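Local atomic coordinates of 14-3-3 protein (Cryptosporidium parvum, PDB entry 3EFZ), a protein that probably binds phosphoserine-containing partner proteins, as other 14-3-3 family members do, and thereby takes part in cell signalling and regulation. Residues G211-A216 / S253-G258; E173-A178 / I199-I204. One frame throughout, in Å; residues are numbered along the deposited sequence.

Interaction 1 (G211-A216 / S253-G258)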
loop_
_atom_site.group_PDB
_atom_site.type_symbol
_atom_site.label_atom_id
_atom_site.label_comp_id
_atom_site.label_asym_id
_atom_site.label_seq_id
_atom_site.Cartn_x
_atom_site.Cartn_y
_atom_site.Cartn_z
ATOM N N GLY B 211 23.870 -14.056 -4.469
ATOM C CA GLY B 211 25.230 -13.538 -4.301
ATOM C C GLY B 211 26.106 -13.744 -5.521
ATOM O O GLY B 211 27.304 -14.013 -5.388
ATOM N N ASN B 212 25.511 -13.610 -6.711
ATOM C CA ASN B 212 26.220 -13.853 -7.971
ATOM C C ASN B 212 26.029 -12.683 -8.953
ATOM O O ASN B 212 25.331 -12.825 -9.957
ATOM C CB ASN B 212 25.749 -15.191 -8.575
ATOM C CG ASN B 212 26.476 -15.568 -9.864
ATOM O OD1 ASN B 212 27.528 -15.010 -10.214
ATOM N ND2 ASN B 212 25.913 -16.537 -10.578
ATOM N N PRO B 213 26.653 -11.522 -8.664
ATOM C CA PRO B 213 26.381 -10.316 -9.454
ATOM C C PRO B 213 26.856 -10.407 -10.908
ATOM O O PRO B 213 26.253 -9.792 -11.786
ATOM C CB PRO B 213 27.145 -9.214 -8.706
ATOM C CG PRO B 213 27.505 -9.803 -7.373
ATOM C CD PRO B 213 27.649 -11.263 -7.609
ATOM N N GLU B 214 27.924 -11.169 -11.146
ATOM C CA GLU B 214 28.466 -11.378 -12.488
ATOM C C GLU B 214 27.551 -12.289 -13.304
ATOM O O GLU B 214 27.220 -11.977 -14.451
ATOM C CB GLU B 214 29.897 -11.935 -12.419
ATOM C CG GLU B 214 30.634 -11.930 -13.763
ATOM C CD GLU B 214 32.119 -12.253 -13.650
ATOM O OE1 GLU B 214 32.699 -12.694 -14.668
ATOM O OE2 GLU B 214 32.714 -12.059 -12.560
ATOM N N GLY B 215 27.126 -13.397 -12.695
ATOM C CA GLY B 215 26.150 -14.301 -13.307
ATOM C C GLY B 215 24.870 -13.556 -13.640
ATOM O O GLY B 215 24.269 -13.775 -14.694
ATOM N N ALA B 216 24.475 -12.660 -12.733
ATOM C CA ALA B 216 23.319 -11.779 -12.910
ATOM C C ALA B 216 23.466 -10.858 -14.133
ATOM O O ALA B 216 22.531 -10.717 -14.936
ATOM C CB ALA B 216 23.091 -10.946 -11.643
ATOM N N SER B 253 25.687 -1.703 -16.729
ATOM C CA SER B 253 26.729 -0.677 -16.884
ATOM C C SER B 253 27.300 -0.212 -15.544
ATOM O O SER B 253 28.514 -0.063 -15.414
ATOM C CB SER B 253 26.231 0.517 -17.711
ATOM O OG SER B 253 25.659 1.516 -16.886
ATOM N N GLN B 254 26.427 0.005 -14.558
ATOM C CA GLN B 254 26.848 0.323 -13.186
ATOM C C GLN B 254 27.758 -0.763 -12.603
ATOM O O GLN B 254 28.723 -0.463 -11.889
ATOM C CB GLN B 254 25.637 0.527 -12.274
ATOM C CG GLN B 254 24.925 1.860 -12.457
ATOM C CD GLN B 254 23.490 1.843 -11.932
ATOM O OE1 GLN B 254 23.022 0.842 -11.383
ATOM N NE2 GLN B 254 22.784 2.959 -12.107
ATOM N N TRP B 255 27.443 -2.019 -12.915
ATOM C CA TRP B 255 28.276 -3.160 -12.535
ATOM C C TRP B 255 29.591 -3.193 -13.334
ATOM O O TRP B 255 30.665 -3.414 -12.766
ATOM C CB TRP B 255 27.491 -4.471 -12.700
ATOM C CG TRP B 255 28.339 -5.707 -12.656
ATOM C CD1 TRP B 255 28.695 -6.493 -13.714
ATOM C CD2 TRP B 255 28.949 -6.292 -11.497
ATOM N NE1 TRP B 255 29.484 -7.534 -13.288
ATOM C CE2 TRP B 255 29.659 -7.435 -11.933
ATOM C CE3 TRP B 255 28.969 -5.961 -10.134
ATOM C CZ2 TRP B 255 30.382 -8.253 -11.052
ATOM C CZ3 TRP B 255 29.690 -6.774 -9.257
ATOM C CH2 TRP B 255 30.386 -7.908 -9.722
ATOM N N GLU B 256 29.489 -2.962 -14.644
ATOM C CA GLU B 256 30.648 -2.920 -15.540
ATOM C C GLU B 256 31.593 -1.756 -15.219
ATOM O O GLU B 256 32.801 -1.848 -15.453
ATOM C CB GLU B 256 30.197 -2.845 -17.004
ATOM C CG GLU B 256 29.769 -4.186 -17.607
ATOM C CD GLU B 256 29.382 -4.088 -19.081
ATOM O OE1 GLU B 256 29.657 -3.045 -19.715
ATOM O OE2 GLU B 256 28.803 -5.061 -19.610
ATOM N N GLN B 257 31.031 -0.670 -14.690
ATOM C CA GLN B 257 31.809 0.490 -14.249
ATOM C C GLN B 257 31.898 0.491 -12.722
ATOM O O GLN B 257 31.198 1.246 -12.040
ATOM C CB GLN B 257 31.193 1.794 -14.775
ATOM C CG GLN B 257 31.141 1.887 -16.297
ATOM C CD GLN B 257 30.177 2.955 -16.796
ATOM O OE1 GLN B 257 29.085 2.643 -17.289
ATOM N NE2 GLN B 257 30.577 4.224 -16.672
ATOM N N GLY B 258 32.757 -0.381 -12.199
ATOM C CA GLY B 258 32.927 -0.553 -10.760
ATOM C C GLY B 258 32.661 -1.982 -10.325
ATOM O O GLY B 258 33.580 -2.797 -10.245
#
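Pro213 and Trp255 make this contact between the first turn of helix 213-228 and the last turn of helix 239-256, at one end of the all-helical 14-3-3 fold. The tight part is a CH-pi contact. Pro213 CB lies 3.8 Å from the centroid of the six-membered ring of Trp255, 22° off the ring normal, so the CB corner of the pyrrolidine sits over one face of the indole, displaced toward its rim. Pro213 CB is 3.6 Å from Trp255 CZ3 and just as near CH2, while Pro213 CG stands farther back. Trp255 can reach across because its CG is anti to the backbone N (chi1 166°), which sends the indole away from its own helix to the start of helix 213-228. The same indole also touches Met217, and Pro213 in turn leans on Tyr207 of helix 193-207.

Glu214 forms the looser side. Its backbone N is 3.8 Å from Trp255 CZ2 and its CB 4.0 Å from the same atom. Beyond CG the chain runs out extended toward solvent, where its carboxylate has a weak, long ion pair with Lys218. No hydrogen bond joins the two segments, and the touching residues all lie at or near the protein surface.

Behind the proline, Asn212 is the N-cap of helix 213-228: its OD1 accepts from Gly215 N at 3.0 Å, with the N-H arriving from above the amide plane, 59° out of it.

Interaction 2 (E173-A178 / I199-I204)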
loop_
_atom_site.group_PDB
_atom_site.type_symbol
_atom_site.label_atom_id
_atom_site.label_comp_id
_atom_site.label_asym_id
_atom_site.label_seq_id
_atom_site.Cartn_x
_atom_site.Cartn_y
_atom_site.Cartn_z
ATOM N N GLU B 173 12.806 -21.882 -9.135
ATOM C CA GLU B 173 11.780 -22.706 -9.779
ATOM C C GLU B 173 10.698 -21.873 -10.489
ATOM O O GLU B 173 10.415 -22.099 -11.670
ATOM C CB GLU B 173 11.044 -23.554 -8.740
ATOM C CG GLU B 173 11.857 -24.483 -7.866
ATOM C CD GLU B 173 10.947 -25.233 -6.877
ATOM O OE1 GLU B 173 11.321 -25.355 -5.674
ATOM O OE2 GLU B 173 9.850 -25.697 -7.310
ATOM N N PHE B 174 10.084 -20.939 -9.744
ATOM C CA PHE B 174 8.959 -20.124 -10.242
ATOM C C PHE B 174 9.346 -19.230 -11.406
ATOM O O PHE B 174 8.602 -19.135 -12.375
ATOM C CB PHE B 174 8.297 -19.288 -9.119
ATOM C CG PHE B 174 7.480 -20.111 -8.125
ATOM C CD1 PHE B 174 7.417 -19.748 -6.778
ATOM C CD2 PHE B 174 6.788 -21.251 -8.540
ATOM C CE1 PHE B 174 6.660 -20.495 -5.854
ATOM C CE2 PHE B 174 6.030 -22.014 -7.638
ATOM C CZ PHE B 174 5.964 -21.639 -6.291
ATOM N N TYR B 175 10.503 -18.575 -11.293
ATOM C CA TYR B 175 11.042 -17.736 -12.359
ATOM C C TYR B 175 11.340 -18.544 -13.607
ATOM O O TYR B 175 11.004 -18.127 -14.695
ATOM C CB TYR B 175 12.323 -17.011 -11.908
ATOM C CG TYR B 175 12.062 -15.877 -10.949
ATOM C CD1 TYR B 175 10.990 -15.016 -11.154
ATOM C CD2 TYR B 175 12.900 -15.648 -9.838
ATOM C CE1 TYR B 175 10.723 -13.962 -10.273
ATOM C CE2 TYR B 175 12.648 -14.582 -8.954
ATOM C CZ TYR B 175 11.550 -13.748 -9.180
ATOM O OH TYR B 175 11.263 -12.695 -8.345
ATOM N N GLU B 176 11.970 -19.700 -13.448
ATOM C CA GLU B 176 12.298 -20.522 -14.602
ATOM C C GLU B 176 11.054 -21.107 -15.257
ATOM O O GLU B 176 11.011 -21.216 -16.479
ATOM C CB GLU B 176 13.339 -21.588 -14.256
ATOM C CG GLU B 176 14.728 -20.966 -14.134
ATOM C CD GLU B 176 15.803 -21.945 -13.744
ATOM O OE1 GLU B 176 15.486 -23.140 -13.505
ATOM O OE2 GLU B 176 16.980 -21.515 -13.676
ATOM N N ASP B 177 10.041 -21.429 -14.445
ATOM C CA ASP B 177 8.758 -21.946 -14.942
ATOM C C ASP B 177 8.011 -20.875 -15.737
ATOM O O ASP B 177 7.576 -21.117 -16.864
ATOM C CB ASP B 177 7.892 -22.491 -13.778
ATOM C CG ASP B 177 6.586 -23.137 -14.251
ATOM O OD1 ASP B 177 5.670 -23.303 -13.419
ATOM O OD2 ASP B 177 6.469 -23.486 -15.445
ATOM N N ALA B 178 7.905 -19.689 -15.156
ATOM C CA ALA B 178 7.299 -18.524 -15.817
ATOM C C ALA B 178 8.036 -18.152 -17.115
ATOM O O ALA B 178 7.408 -17.954 -18.149
ATOM C CB ALA B 178 7.249 -17.337 -14.855
ATOM N N ILE B 199 12.677 -11.711 -16.489
ATOM C CA ILE B 199 14.138 -11.656 -16.567
ATOM C C ILE B 199 14.720 -10.744 -15.484
ATOM O O ILE B 199 15.684 -11.119 -14.807
ATOM C CB ILE B 199 14.608 -11.179 -17.989
ATOM C CG1 ILE B 199 14.159 -12.166 -19.088
ATOM C CG2 ILE B 199 16.142 -10.890 -18.032
ATOM C CD1 ILE B 199 15.008 -13.455 -19.207
ATOM N N LEU B 200 14.129 -9.557 -15.331
ATOM C CA LEU B 200 14.616 -8.537 -14.404
ATOM C C LEU B 200 14.542 -8.977 -12.949
ATOM O O LEU B 200 15.504 -8.788 -12.207
ATOM C CB LEU B 200 13.875 -7.197 -14.579
ATOM C CG LEU B 200 14.237 -6.068 -13.581
ATOM C CD1 LEU B 200 15.671 -5.557 -13.763
ATOM C CD2 LEU B 200 13.246 -4.895 -13.628
ATOM N N ASN B 201 13.405 -9.547 -12.544
ATOM C CA ASN B 201 13.253 -10.039 -11.181
ATOM C C ASN B 201 14.155 -11.242 -10.861
ATOM O O ASN B 201 14.707 -11.335 -9.752
ATOM C CB ASN B 201 11.779 -10.297 -10.879
ATOM C CG ASN B 201 10.994 -8.997 -10.694
ATOM O OD1 ASN B 201 11.444 -7.925 -11.091
ATOM N ND2 ASN B 201 9.821 -9.093 -10.112
ATOM N N TYR B 202 14.328 -12.124 -11.844
ATOM C CA TYR B 202 15.261 -13.252 -11.733
ATOM C C TYR B 202 16.689 -12.743 -11.645
ATOM O O TYR B 202 17.466 -13.254 -10.850
ATOM C CB TYR B 202 15.099 -14.214 -12.920
ATOM C CG TYR B 202 15.750 -15.594 -12.781
ATOM C CD1 TYR B 202 16.235 -16.061 -11.555
ATOM C CD2 TYR B 202 15.836 -16.438 -13.878
ATOM C CE1 TYR B 202 16.812 -17.320 -11.437
ATOM C CE2 TYR B 202 16.412 -17.704 -13.772
ATOM C CZ TYR B 202 16.896 -18.136 -12.544
ATOM O OH TYR B 202 17.461 -19.392 -12.440
ATOM N N THR B 203 17.023 -11.742 -12.467
ATOM C CA THR B 203 18.314 -11.054 -12.396
ATOM C C THR B 203 18.551 -10.466 -11.001
ATOM O O THR B 203 19.651 -10.597 -10.474
ATOM C CB THR B 203 18.445 -9.944 -13.468
ATOM O OG1 THR B 203 18.409 -10.534 -14.774
ATOM C CG2 THR B 203 19.742 -9.175 -13.309
ATOM N N ILE B 204 17.519 -9.863 -10.406
ATOM C CA ILE B 204 17.593 -9.328 -9.037
ATOM C C ILE B 204 17.879 -10.432 -7.998
ATOM O O ILE B 204 18.731 -10.247 -7.094
ATOM C CB ILE B 204 16.324 -8.517 -8.665
ATOM C CG1 ILE B 204 16.204 -7.265 -9.541
ATOM C CG2 ILE B 204 16.336 -8.131 -7.184
ATOM C CD1 ILE B 204 14.832 -6.586 -9.463
#
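Tyr175 is the first residue of 173-178 to meet 199-204. The two short helical segments run nearly antiparallel, at 155°, with their axes 10.0 Å apart at closest approach. The Tyr175 ring lies against the backbone of the opposing helix, with Tyr202 CA and the carbonyl carbon of Asn201 over one face. Its CB sits over the face of the Tyr202 ring in a CH-pi contact, 4.1 Å from the centroid. The two rings are near parallel but slid apart, so they barely overlap; their closest atoms are Tyr175 CD2 and Tyr202 CD1, at 3.8 Å. At the far end, Tyr175 OH comes within 3.5 Å of Asn201 CB, and the asparagine amide stands almost perpendicular to the phenol ring. Asp150 OD1 ties the two together, accepting from Asn201 ND2 and sharing a hydrogen bond with Tyr175 OH. The same hydroxyl also bonds Arg153 NE, consistent with a second-shell part in positioning an arginine predicted to meet the partner's phosphoserine.

One residue on, Glu176 reaches around the exposed side of the contact. With chi1 at -75°, its CG lies beside the backbone N and 3.7 Å from Tyr202 CE2; the extended chain beyond it carries the carboxylate on to the phenol oxygen. Tyr202 OH donates to Glu176 OE2 in a short 2.5 Å bond, meeting the carboxylate from 40° above its plane. The phenol is thereby fixed at its end as well as packed on its face.

Tyr202 is further hemmed in by Val172 and Leu179 of helix 161-185, by Lys206 through a cation-pi contact, and by Phe219 of helix 213-228, edge-to-face. Helix 138-158 adjoins the Tyr175 and Asn201 side, and helix 239-256 meets Leu200, so helix 193-207 is packed between its neighbours.

Along the chain, interaction 2 closes before interaction 1 opens, and their centres are about 17 Å apart. Interaction 2 pairs helices 161-185 and 193-207 about 9 Å from the centre of the chain, beside the predicted phosphoserine site; interaction 1 pairs helices 213-228 and 239-256 at the surface, away from that site. The bridge between them is the packing of the consecutive helices 193-207 and 213-228, where Ala216 O lies 3.6 Å from Thr203 CG2. Together the contacts trace the successive helix pairing of the C-terminal half of the 14-3-3 fold, from the probable ligand-binding groove out to the end of the modelled chain.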